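Local structure of molybdopterin biosynthesis enzyme, MoaB (Thermus thermophilus, 3MCH) at residues 6-11 with 40-45; 65-70 with 124-129; 79-84 with 112-117; 90-95 with 117-122. The protein probably binds molybdopterin and takes part in the biosynthesis of the molybdenum cofactor, and forms a trimer in the crystal. One frame throughout, in Å; residues are numbered along the deposited sequence.

Contact 1: residues 6-11 with 40-45; sequences ILTVSD and YELVPD
T8 and V9 run alongside L42 and V43 as two parallel strands, their axes 18° apart, forming the edge of the sheet in the beta-alpha-beta unit made by strand 2-9, helix 21-30 and strand 35-43. Four backbone hydrogen bonds join them, from E41 N to I6 O through to S10 N to V43 O at 2.9 Å. On one face CG1 of V43 sits 3.6 Å from CG2 of V9 and 3.7 Å from CD1 of L7, a small apolar patch that helix 47-60 covers through W57 and I50. On the other, CD2 of L42 lies 3.7 Å from CB of T8, while OG1 of T8 meets the edge of the Y40 ring; that hydroxyl bonds D20 and N69, and Y40 OH also reaches D20.

Past the strand ends, D11 carries the contact. Its CB passes OD2 of D45, and CG, anti to the carbonyl carbon (chi1 -65°), turns the carboxylate toward the D45 backbone. There OD1 takes the N-H of D45 at a short 2.6 Å, from above the carboxylate plane, and touches CB of P44. OD2 reaches CB of D45 at 3.2 Å and faces the other acid, 3.4 Å from D45 OD2, the carboxylate planes 86° apart. In return D45 OD2 weakly accepts from D11 N. Two acids this close would probably repel; the R77 salt bridge to D11 OD2 is likely to offset that charge.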
loop_
_atom_site.group_PDB
_atom_site.type_symbol
_atom_site.label_atom_id
_atom_site.label_comp_id
_atom_site.label_asym_id
_atom_site.label_seq_id
_atom_site.Cartn_x
_atom_site.Cartn_y
_atom_site.Cartn_z
ATOM N N ILE B 6 5.901 -24.056 -2.333
ATOM C CA ILE B 6 5.631 -23.566 -0.984
ATOM C C ILE B 6 6.964 -23.517 -0.245
ATOM O O ILE B 6 7.631 -24.537 -0.092
ATOM C CB ILE B 6 4.637 -24.500 -0.235
ATOM C CG1 ILE B 6 3.299 -24.533 -0.980
ATOM C CG2 ILE B 6 4.422 -24.009 1.198
ATOM C CD1 ILE B 6 2.567 -23.181 -1.203
ATOM N N LEU B 7 7.356 -22.323 0.192
ATOM C CA LEU B 7 8.617 -22.145 0.901
ATOM C C LEU B 7 8.392 -21.719 2.344
ATOM O O LEU B 7 7.924 -20.614 2.604
ATOM C CB LEU B 7 9.473 -21.092 0.195
ATOM C CG LEU B 7 10.844 -20.812 0.820
ATOM C CD1 LEU B 7 11.681 -22.083 0.800
ATOM C CD2 LEU B 7 11.542 -19.703 0.049
ATOM N N THR B 8 8.730 -22.598 3.282
ATOM C CA THR B 8 8.566 -22.294 4.697
ATOM C C THR B 8 9.857 -21.696 5.248
ATOM O O THR B 8 10.886 -22.370 5.342
ATOM C CB THR B 8 8.177 -23.555 5.494
ATOM O OG1 THR B 8 6.886 -24.002 5.059
ATOM C CG2 THR B 8 8.116 -23.254 6.990
ATOM N N VAL B 9 9.786 -20.415 5.599
ATOM C CA VAL B 9 10.926 -19.675 6.120
ATOM C C VAL B 9 11.021 -19.568 7.638
ATOM O O VAL B 9 10.193 -18.912 8.273
ATOM C CB VAL B 9 10.898 -18.206 5.621
ATOM C CG1 VAL B 9 12.139 -17.463 6.103
ATOM C CG2 VAL B 9 10.810 -18.171 4.102
ATOM N N SER B 10 12.035 -20.220 8.206
ATOM C CA SER B 10 12.281 -20.202 9.648
ATOM C C SER B 10 13.565 -20.973 9.936
ATOM O O SER B 10 13.938 -21.869 9.182
ATOM C CB SER B 10 11.044 -20.730 10.373
ATOM O OG SER B 10 11.337 -20.926 11.751
ATOM N N ASP B 11 14.231 -20.627 11.034
ATOM C CA ASP B 11 15.457 -21.314 11.422
ATOM C C ASP B 11 14.957 -22.507 12.234
ATOM O O ASP B 11 15.626 -23.537 12.319
ATOM C CB ASP B 11 16.372 -20.436 12.285
ATOM C CG ASP B 11 16.898 -19.225 11.544
ATOM O OD1 ASP B 11 17.332 -19.371 10.382
ATOM O OD2 ASP B 11 16.892 -18.126 12.132
ATOM N N TYR B 40 8.289 -27.981 -2.486
ATOM C CA TYR B 40 8.167 -27.632 -1.081
ATOM C C TYR B 40 9.543 -27.724 -0.436
ATOM O O TYR B 40 10.211 -28.761 -0.512
ATOM C CB TYR B 40 7.200 -28.571 -0.353
ATOM C CG TYR B 40 7.359 -28.525 1.155
ATOM C CD1 TYR B 40 7.185 -27.332 1.859
ATOM C CD2 TYR B 40 7.726 -29.666 1.873
ATOM C CE1 TYR B 40 7.378 -27.275 3.243
ATOM C CE2 TYR B 40 7.919 -29.618 3.252
ATOM C CZ TYR B 40 7.746 -28.421 3.929
ATOM O OH TYR B 40 7.955 -28.366 5.289
ATOM N N GLU B 41 9.970 -26.633 0.191
ATOM C CA GLU B 41 11.264 -26.593 0.858
ATOM C C GLU B 41 11.204 -25.760 2.132
ATOM O O GLU B 41 10.334 -24.897 2.295
ATOM C CB GLU B 41 12.338 -26.004 -0.075
ATOM C CG GLU B 41 12.914 -26.970 -1.117
ATOM C CD GLU B 41 13.985 -26.320 -1.996
ATOM O OE1 GLU B 41 14.901 -25.673 -1.443
ATOM O OE2 GLU B 41 13.922 -26.458 -3.239
ATOM N N LEU B 42 12.127 -26.050 3.043
ATOM C CA LEU B 42 12.262 -25.315 4.295
ATOM C C LEU B 42 13.536 -24.516 4.077
ATOM O O LEU B 42 14.479 -25.015 3.461
ATOM C CB LEU B 42 12.483 -26.262 5.473
ATOM C CG LEU B 42 11.351 -27.193 5.910
ATOM C CD1 LEU B 42 11.915 -28.292 6.799
ATOM C CD2 LEU B 42 10.293 -26.399 6.643
ATOM N N VAL B 43 13.569 -23.284 4.565
ATOM C CA VAL B 43 14.759 -22.463 4.409
ATOM C C VAL B 43 14.961 -21.652 5.683
ATOM O O VAL B 43 13.994 -21.244 6.327
ATOM C CB VAL B 43 14.626 -21.517 3.187
ATOM C CG1 VAL B 43 13.611 -20.417 3.476
ATOM C CG2 VAL B 43 15.978 -20.923 2.836
ATOM N N PRO B 44 16.226 -21.434 6.083
ATOM C CA PRO B 44 16.522 -20.666 7.296
ATOM C C PRO B 44 16.128 -19.195 7.154
ATOM O O PRO B 44 15.817 -18.732 6.056
ATOM C CB PRO B 44 18.036 -20.830 7.449
ATOM C CG PRO B 44 18.327 -22.125 6.748
ATOM C CD PRO B 44 17.455 -22.030 5.531
ATOM N N ASP B 45 16.142 -18.473 8.271
ATOM C CA ASP B 45 15.817 -17.050 8.278
ATOM C C ASP B 45 17.109 -16.362 7.867
ATOM O O ASP B 45 17.683 -15.595 8.638
ATOM C CB ASP B 45 15.452 -16.581 9.688
ATOM C CG ASP B 45 14.005 -16.842 10.031
ATOM O OD1 ASP B 45 13.126 -16.314 9.320
ATOM O OD2 ASP B 45 13.745 -17.570 11.010
#

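Contact 2: residues 65-70 with 124-129; sequences LILTNG and LILNLP
The central pair of the mixed six-stranded sheet, the last of its parallel pairs, is built here: strand 65-69 runs beside strand 123-128, with L65 next to L124, I66 next to I125 and L67 next to L126. Five backbone bonds join them, including L126 N to I66 O at 2.9 Å. Leucines line most of one face, CD1 of L65 lying 4.0 Å from CD2 of L124 and CD2 of L67 resting on CB of L126, under helices 21-30 and 132-142. The other face starts apolar, with CD1 of I66 against CG1 of I125, and turns polar at T68.

With chi1 at 70°, T68 OG1 stands between its own N and carbonyl carbon and leans over strand 123-128. It accepts from N127 ND2 at 2.9 Å, tilted 27° from the amide plane, and donates to a water at 2.7 Å. The same amide nitrogen also bonds T84 of helix 80-85. The water donates to L128 O and G70 O, so L128 O is held twice, its other donor being G70 N at 2.9 Å. Polar groups gathered where parallel strands end are typical of the carboxyl edge of an alpha/beta sheet, where such folds commonly place their binding sites.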
loop_
_atom_site.group_PDB
_atom_site.type_symbol
_atom_site.label_atom_id
_atom_site.label_comp_id
_atom_site.label_asym_id
_atom_site.label_seq_id
_atom_site.Cartn_x
_atom_site.Cartn_y
_atom_site.Cartn_z
ATOM N N LEU B 65 3.687 -19.898 -9.332
ATOM C CA LEU B 65 3.380 -19.242 -8.070
ATOM C C LEU B 65 4.300 -19.713 -6.962
ATOM O O LEU B 65 4.552 -20.908 -6.818
ATOM C CB LEU B 65 1.932 -19.545 -7.657
ATOM C CG LEU B 65 1.480 -19.013 -6.293
ATOM C CD1 LEU B 65 1.332 -17.495 -6.350
ATOM C CD2 LEU B 65 0.150 -19.654 -5.898
ATOM N N ILE B 66 4.814 -18.770 -6.185
ATOM C CA ILE B 66 5.640 -19.129 -5.047
ATOM C C ILE B 66 4.989 -18.524 -3.818
ATOM O O ILE B 66 4.804 -17.310 -3.734
ATOM C CB ILE B 66 7.078 -18.591 -5.146
ATOM C CG1 ILE B 66 7.804 -19.250 -6.315
ATOM C CG2 ILE B 66 7.818 -18.859 -3.825
ATOM C CD1 ILE B 66 9.106 -18.570 -6.730
ATOM N N LEU B 67 4.607 -19.389 -2.887
ATOM C CA LEU B 67 4.002 -18.959 -1.642
ATOM C C LEU B 67 5.001 -19.206 -0.522
ATOM O O LEU B 67 5.258 -20.358 -0.156
ATOM C CB LEU B 67 2.713 -19.748 -1.365
ATOM C CG LEU B 67 1.591 -19.597 -2.399
ATOM C CD1 LEU B 67 0.440 -20.548 -2.076
ATOM C CD2 LEU B 67 1.092 -18.153 -2.410
ATOM N N THR B 68 5.601 -18.136 -0.011
ATOM C CA THR B 68 6.523 -18.287 1.106
ATOM C C THR B 68 5.630 -18.075 2.319
ATOM O O THR B 68 4.563 -17.467 2.208
ATOM C CB THR B 68 7.643 -17.207 1.131
ATOM O OG1 THR B 68 7.085 -15.927 1.471
ATOM C CG2 THR B 68 8.347 -17.120 -0.215
ATOM N N ASN B 69 6.037 -18.595 3.468
ATOM C CA ASN B 69 5.268 -18.381 4.678
ATOM C C ASN B 69 6.256 -18.178 5.816
ATOM O O ASN B 69 7.265 -18.881 5.902
ATOM C CB ASN B 69 4.315 -19.556 4.957
ATOM C CG ASN B 69 5.038 -20.827 5.365
ATOM O OD1 ASN B 69 5.495 -20.961 6.500
ATOM N ND2 ASN B 69 5.145 -21.768 4.434
ATOM N N GLY B 70 5.982 -17.181 6.654
ATOM C CA GLY B 70 6.849 -16.872 7.783
ATOM C C GLY B 70 7.865 -15.765 7.544
ATOM O O GLY B 70 8.186 -15.435 6.400
ATOM N N LEU B 124 4.754 -15.387 -9.925
ATOM C CA LEU B 124 4.114 -14.530 -8.935
ATOM C C LEU B 124 4.562 -15.031 -7.573
ATOM O O LEU B 124 4.501 -16.229 -7.304
ATOM C CB LEU B 124 2.588 -14.625 -9.052
ATOM C CG LEU B 124 1.749 -13.787 -8.088
ATOM C CD1 LEU B 124 2.001 -12.297 -8.314
ATOM C CD2 LEU B 124 0.277 -14.120 -8.309
ATOM N N ILE B 125 5.009 -14.112 -6.720
ATOM C CA ILE B 125 5.495 -14.461 -5.394
ATOM C C ILE B 125 4.731 -13.708 -4.314
ATOM O O ILE B 125 4.619 -12.479 -4.363
ATOM C CB ILE B 125 7.010 -14.131 -5.255
ATOM C CG1 ILE B 125 7.784 -14.791 -6.397
ATOM C CG2 ILE B 125 7.538 -14.607 -3.908
ATOM C CD1 ILE B 125 7.809 -13.981 -7.666
ATOM N N LEU B 126 4.189 -14.455 -3.353
ATOM C CA LEU B 126 3.455 -13.862 -2.237
ATOM C C LEU B 126 4.072 -14.302 -0.913
ATOM O O LEU B 126 4.383 -15.483 -0.741
ATOM C CB LEU B 126 1.984 -14.304 -2.248
ATOM C CG LEU B 126 0.980 -13.569 -3.143
ATOM C CD1 LEU B 126 1.366 -13.692 -4.600
ATOM C CD2 LEU B 126 -0.401 -14.157 -2.898
ATOM N N ASN B 127 4.245 -13.352 0.006
ATOM C CA ASN B 127 4.779 -13.627 1.346
ATOM C C ASN B 127 3.603 -13.782 2.310
ATOM O O ASN B 127 2.999 -12.782 2.710
ATOM C CB ASN B 127 5.605 -12.454 1.889
ATOM C CG ASN B 127 6.891 -12.209 1.130
ATOM O OD1 ASN B 127 7.410 -11.094 1.155
ATOM N ND2 ASN B 127 7.428 -13.238 0.484
ATOM N N LEU B 128 3.285 -15.015 2.694
ATOM C CA LEU B 128 2.206 -15.274 3.647
ATOM C C LEU B 128 2.776 -15.296 5.070
ATOM O O LEU B 128 3.967 -15.546 5.266
ATOM C CB LEU B 128 1.573 -16.641 3.373
ATOM C CG LEU B 128 0.867 -16.895 2.043
ATOM C CD1 LEU B 128 0.629 -18.388 1.879
ATOM C CD2 LEU B 128 -0.451 -16.134 2.017
ATOM N N PRO B 129 1.934 -15.025 6.079
ATOM C CA PRO B 129 2.394 -15.041 7.472
ATOM C C PRO B 129 2.846 -16.463 7.820
ATOM O O PRO B 129 2.561 -17.402 7.073
ATOM C CB PRO B 129 1.149 -14.621 8.249
ATOM C CG PRO B 129 0.447 -13.727 7.288
ATOM C CD PRO B 129 0.566 -14.489 5.993
HETATM O O HOH W 1 6.476 -15.311 4.010
#

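Contact 3: residues 79-84 with 112-117; sequences RTPEAT and LSRGVA
P81 and E82 meet R114 directly, one through its ring and the other through its charge. CB of P81 lies 3.2 Å from R114 O and CG 3.3 Å from the same oxygen, so the ring of the proline is pressed against that carbonyl. The R114 chain, extended at first and then bent (chi3 57°), brings NH1 round to E82. The salt bridge runs through one nitrogen and one oxygen: NH1 donates to OE1 of E82 at 3.0 Å within the plane of the guanidinium, but reaches the oxygen from above the carboxylate, the two planes standing 69° apart. A leucine in place of E82 would probably leave R114 NH1 without its charged mate, the guanidinium then held mainly through NE and NH2. One turn along the helix, CG2 of V116 slides past T84 in the opposite direction, 3.8 Å from CG2 of T84.

These contacts lay the first turn of helix 80-85 against the irregular run that leads into strand 117-120. Within that turn T80 O is gripped by two donors from opposite faces of its plane, T84 N and T84 OG1, the latter at 2.7 Å; this fixes the rotation of T84 and so where its methyl meets V116. On the other side S113 makes an ST turn, its OG accepting from G115 N at 3.3 Å and bonding also to T72. V116 N is held by N127 OD1. Farther out, the NE of R114 donates to E91 O of the second subunit, and the R114 side chain packs on R90 of that subunit.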
loop_
_atom_site.group_PDB
_atom_site.type_symbol
_atom_site.label_atom_id
_atom_site.label_comp_id
_atom_site.label_asym_id
_atom_site.label_seq_id
_atom_site.Cartn_x
_atom_site.Cartn_y
_atom_site.Cartn_z
ATOM N N ARG B 79 12.948 -11.143 7.997
ATOM C CA ARG B 79 13.395 -10.366 6.848
ATOM C C ARG B 79 12.953 -10.952 5.512
ATOM O O ARG B 79 13.523 -10.638 4.465
ATOM C CB ARG B 79 14.920 -10.224 6.882
ATOM C CG ARG B 79 15.414 -9.357 8.033
ATOM C CD ARG B 79 16.936 -9.295 8.099
ATOM N NE ARG B 79 17.518 -10.552 8.558
ATOM C CZ ARG B 79 18.813 -10.737 8.797
ATOM N NH1 ARG B 79 19.677 -9.745 8.619
ATOM N NH2 ARG B 79 19.247 -11.916 9.221
ATOM N N THR B 80 11.927 -11.794 5.545
ATOM C CA THR B 80 11.424 -12.406 4.320
ATOM C C THR B 80 10.956 -11.356 3.312
ATOM O O THR B 80 11.189 -11.499 2.114
ATOM C CB THR B 80 10.268 -13.383 4.622
ATOM O OG1 THR B 80 10.749 -14.430 5.473
ATOM C CG2 THR B 80 9.733 -14.006 3.331
ATOM N N PRO B 81 10.287 -10.286 3.782
ATOM C CA PRO B 81 9.827 -9.257 2.841
ATOM C C PRO B 81 10.990 -8.556 2.150
ATOM O O PRO B 81 10.971 -8.356 0.939
ATOM C CB PRO B 81 9.024 -8.305 3.728
ATOM C CG PRO B 81 8.499 -9.205 4.794
ATOM C CD PRO B 81 9.725 -10.041 5.121
ATOM N N GLU B 82 12.002 -8.181 2.929
ATOM C CA GLU B 82 13.172 -7.510 2.369
ATOM C C GLU B 82 13.886 -8.401 1.366
ATOM O O GLU B 82 14.266 -7.953 0.288
ATOM C CB GLU B 82 14.157 -7.112 3.475
ATOM C CG GLU B 82 13.676 -5.990 4.377
ATOM C CD GLU B 82 12.992 -6.491 5.633
ATOM O OE1 GLU B 82 12.058 -7.312 5.523
ATOM O OE2 GLU B 82 13.394 -6.058 6.734
ATOM N N ALA B 83 14.072 -9.665 1.725
ATOM C CA ALA B 83 14.752 -10.604 0.842
ATOM C C ALA B 83 13.983 -10.773 -0.461
ATOM O O ALA B 83 14.570 -10.849 -1.542
ATOM C CB ALA B 83 14.914 -11.952 1.534
ATOM N N THR B 84 12.661 -10.819 -0.353
ATOM C CA THR B 84 11.807 -10.987 -1.517
ATOM C C THR B 84 11.790 -9.761 -2.423
ATOM O O THR B 84 11.967 -9.882 -3.635
ATOM C CB THR B 84 10.357 -11.310 -1.091
ATOM O OG1 THR B 84 10.349 -12.496 -0.292
ATOM C CG2 THR B 84 9.474 -11.520 -2.316
ATOM N N LEU B 112 -0.381 -6.544 10.797
ATOM C CA LEU B 112 1.031 -6.374 11.118
ATOM C C LEU B 112 2.001 -7.081 10.178
ATOM O O LEU B 112 3.214 -6.911 10.295
ATOM C CB LEU B 112 1.297 -6.818 12.560
ATOM C CG LEU B 112 0.550 -6.019 13.631
ATOM C CD1 LEU B 112 0.943 -6.530 15.003
ATOM C CD2 LEU B 112 0.880 -4.539 13.504
ATOM N N SER B 113 1.476 -7.871 9.247
ATOM C CA SER B 113 2.334 -8.575 8.303
ATOM C C SER B 113 2.960 -7.611 7.305
ATOM O O SER B 113 2.270 -6.789 6.709
ATOM C CB SER B 113 1.534 -9.635 7.541
ATOM O OG SER B 113 2.371 -10.323 6.635
ATOM N N ARG B 114 4.272 -7.728 7.121
ATOM C CA ARG B 114 4.998 -6.880 6.192
ATOM C C ARG B 114 5.226 -7.630 4.884
ATOM O O ARG B 114 5.990 -7.188 4.031
ATOM C CB ARG B 114 6.346 -6.474 6.796
ATOM C CG ARG B 114 6.236 -5.806 8.159
ATOM C CD ARG B 114 7.610 -5.406 8.687
ATOM N NE ARG B 114 8.297 -4.521 7.752
ATOM C CZ ARG B 114 9.230 -4.909 6.888
ATOM N NH1 ARG B 114 9.607 -6.180 6.833
ATOM N NH2 ARG B 114 9.775 -4.023 6.066
ATOM N N GLY B 115 4.564 -8.770 4.731
ATOM C CA GLY B 115 4.737 -9.554 3.523
ATOM C C GLY B 115 4.428 -8.769 2.265
ATOM O O GLY B 115 3.489 -7.967 2.243
ATOM N N VAL B 116 5.233 -8.973 1.226
ATOM C CA VAL B 116 5.010 -8.293 -0.044
ATOM C C VAL B 116 4.500 -9.293 -1.077
ATOM O O VAL B 116 4.407 -10.499 -0.811
ATOM C CB VAL B 116 6.309 -7.632 -0.591
ATOM C CG1 VAL B 116 6.846 -6.623 0.416
ATOM C CG2 VAL B 116 7.362 -8.691 -0.892
ATOM N N ALA B 117 4.143 -8.777 -2.246
ATOM C CA ALA B 117 3.674 -9.595 -3.354
ATOM C C ALA B 117 4.254 -8.968 -4.608
ATOM O O ALA B 117 4.304 -7.742 -4.728
ATOM C CB ALA B 117 2.149 -9.590 -3.418
#

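Contact 4: residues 90-95 with 117-122; sequences REVPGL and AGVRGR
A117, G118 and V119 give strand 117-120 a stepped surface, methyl, bare backbone and branched side chain, and residues 90-95 follow it closely. The bump of A117 fits a hollow in the turn into helix 93-99: its CB lies 3.6 Å from CB of L95 and equally near V92 O. At G118 the backbones come closest, its CA 3.8 Å from CA of E91; a side chain there would run into R90 O. Beyond it V119 rises again, and R90 lies alongside, its chain extended from CG to NE, carrying the guanidinium over the valine with CB of V119 3.9 Å beneath its centre. Two waters sit at the guanidinium's edge and tie it to G121 O, the firmer one 2.7 Å from R90 NH1. R90 also packs on R114 of the third subunit. An alanine at R90 would probably uncover V119 and leave those two waters without their donor.

The backbones pair antiparallel, V119 N donating to R90 O at 2.9 Å and V92 N to A117 O at 2.8 Å, the latter 45° out of the carbonyl plane. Toward strand 123-128, V119 packs on L124 and L95 on L126, while E91 OE2 makes a salt bridge with R85. V92 and L95 meet L74 and L112 of the third subunit, so strand 90-91, outermost in this chain's sheet, and the start of helix 93-99 face that neighbour.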
loop_
_atom_site.group_PDB
_atom_site.type_symbol
_atom_site.label_atom_id
_atom_site.label_comp_id
_atom_site.label_asym_id
_atom_site.label_seq_id
_atom_site.Cartn_x
_atom_site.Cartn_y
_atom_site.Cartn_z
ATOM N N ARG B 90 8.747 -6.194 -10.170
ATOM C CA ARG B 90 7.682 -5.244 -9.861
ATOM C C ARG B 90 6.799 -5.826 -8.767
ATOM O O ARG B 90 6.741 -7.041 -8.588
ATOM C CB ARG B 90 6.848 -4.935 -11.112
ATOM C CG ARG B 90 6.154 -6.130 -11.746
ATOM C CD ARG B 90 5.442 -5.717 -13.031
ATOM N NE ARG B 90 4.776 -6.836 -13.700
ATOM C CZ ARG B 90 5.406 -7.839 -14.306
ATOM N NH1 ARG B 90 6.735 -7.876 -14.333
ATOM N NH2 ARG B 90 4.707 -8.807 -14.892
ATOM N N GLU B 91 6.118 -4.960 -8.028
ATOM C CA GLU B 91 5.259 -5.421 -6.948
ATOM C C GLU B 91 3.774 -5.339 -7.270
ATOM O O GLU B 91 3.362 -4.644 -8.199
ATOM C CB GLU B 91 5.556 -4.632 -5.673
ATOM C CG GLU B 91 6.892 -4.994 -5.053
ATOM C CD GLU B 91 7.171 -4.235 -3.778
ATOM O OE1 GLU B 91 6.258 -4.130 -2.928
ATOM O OE2 GLU B 91 8.314 -3.756 -3.618
ATOM N N VAL B 92 2.978 -6.078 -6.501
ATOM C CA VAL B 92 1.525 -6.081 -6.668
ATOM C C VAL B 92 0.970 -5.766 -5.281
ATOM O O VAL B 92 0.480 -6.647 -4.573
ATOM C CB VAL B 92 1.006 -7.461 -7.143
ATOM C CG1 VAL B 92 -0.495 -7.383 -7.422
ATOM C CG2 VAL B 92 1.748 -7.896 -8.400
ATOM N N PRO B 93 1.041 -4.489 -4.879
ATOM C CA PRO B 93 0.556 -4.062 -3.568
ATOM C C PRO B 93 -0.845 -4.531 -3.210
ATOM O O PRO B 93 -1.117 -4.810 -2.045
ATOM C CB PRO B 93 0.677 -2.539 -3.631
ATOM C CG PRO B 93 0.567 -2.234 -5.087
ATOM C CD PRO B 93 1.402 -3.325 -5.710
ATOM N N GLY B 94 -1.724 -4.609 -4.204
ATOM C CA GLY B 94 -3.087 -5.046 -3.946
ATOM C C GLY B 94 -3.159 -6.412 -3.293
ATOM O O GLY B 94 -4.053 -6.672 -2.479
ATOM N N LEU B 95 -2.230 -7.297 -3.642
ATOM C CA LEU B 95 -2.235 -8.633 -3.052
ATOM C C LEU B 95 -1.679 -8.594 -1.632
ATOM O O LEU B 95 -2.120 -9.348 -0.765
ATOM C CB LEU B 95 -1.434 -9.606 -3.929
ATOM C CG LEU B 95 -2.107 -9.942 -5.265
ATOM C CD1 LEU B 95 -1.206 -10.842 -6.113
ATOM C CD2 LEU B 95 -3.442 -10.635 -4.983
ATOM N N ALA B 117 4.143 -8.777 -2.246
ATOM C CA ALA B 117 3.674 -9.595 -3.354
ATOM C C ALA B 117 4.254 -8.968 -4.608
ATOM O O ALA B 117 4.304 -7.742 -4.728
ATOM C CB ALA B 117 2.149 -9.590 -3.418
ATOM N N GLY B 118 4.706 -9.796 -5.537
ATOM C CA GLY B 118 5.263 -9.252 -6.754
ATOM C C GLY B 118 5.560 -10.297 -7.799
ATOM O O GLY B 118 5.263 -11.480 -7.627
ATOM N N VAL B 119 6.165 -9.849 -8.890
ATOM C CA VAL B 119 6.504 -10.736 -9.987
ATOM C C VAL B 119 7.991 -10.695 -10.299
ATOM O O VAL B 119 8.619 -9.640 -10.241
ATOM C CB VAL B 119 5.733 -10.334 -11.271
ATOM C CG1 VAL B 119 6.184 -11.183 -12.461
ATOM C CG2 VAL B 119 4.230 -10.485 -11.036
ATOM N N ARG B 120 8.549 -11.863 -10.591
ATOM C CA ARG B 120 9.941 -11.985 -11.007
ATOM C C ARG B 120 9.832 -12.865 -12.246
ATOM O O ARG B 120 9.364 -14.007 -12.166
ATOM C CB ARG B 120 10.818 -12.670 -9.954
ATOM C CG ARG B 120 12.287 -12.727 -10.386
ATOM C CD ARG B 120 13.158 -13.578 -9.472
ATOM N NE ARG B 120 14.474 -13.812 -10.065
ATOM C CZ ARG B 120 15.450 -12.909 -10.130
ATOM N NH1 ARG B 120 15.277 -11.693 -9.628
ATOM N NH2 ARG B 120 16.604 -13.222 -10.711
ATOM N N GLY B 121 10.233 -12.332 -13.396
ATOM C CA GLY B 121 10.128 -13.097 -14.626
ATOM C C GLY B 121 8.665 -13.401 -14.897
ATOM O O GLY B 121 7.870 -12.491 -15.113
ATOM N N ARG B 122 8.304 -14.680 -14.883
ATOM C CA ARG B 122 6.921 -15.082 -15.099
ATOM C C ARG B 122 6.426 -15.855 -13.886
ATOM O O ARG B 122 5.656 -16.806 -14.013
ATOM C CB ARG B 122 6.803 -15.938 -16.358
ATOM C CG ARG B 122 6.745 -15.121 -17.646
ATOM C CD ARG B 122 6.918 -16.014 -18.855
ATOM N NE ARG B 122 8.296 -16.481 -18.968
ATOM C CZ ARG B 122 8.643 -17.720 -19.296
ATOM N NH1 ARG B 122 9.925 -18.049 -19.376
ATOM N NH2 ARG B 122 7.709 -18.633 -19.530
HETATM O O HOH W 2 5.431 -11.767 -16.168
HETATM O O HOH W 3 8.416 -9.851 -15.147
HETATM O O HOH W 4 3.836 -5.740 -2.298
#

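Contact 2 is the core, its centre about 1 Å from the chain's centre and nearly all its residues buried; contacts 1, 3 and 4 lie about 10 to 11 Å out, contact 4 still buried, 1 and 3 only partly. Contacts 1, 2 and 4 belong to one sheet: strand 2-9 borders strand 65-69 and strand 117-120 borders strand 123-128, putting contacts 1 and 4 on opposite sides of the centre. Pairing is parallel in contacts 1 and 2 but antiparallel in contact 4. Contact 3, without strand pairing, sits by the polar end of contact 2 and shares A117 with contact 4. A pair of close aspartates ends contact 1, whereas arginines in contacts 3 and 4 face neighbouring subunits.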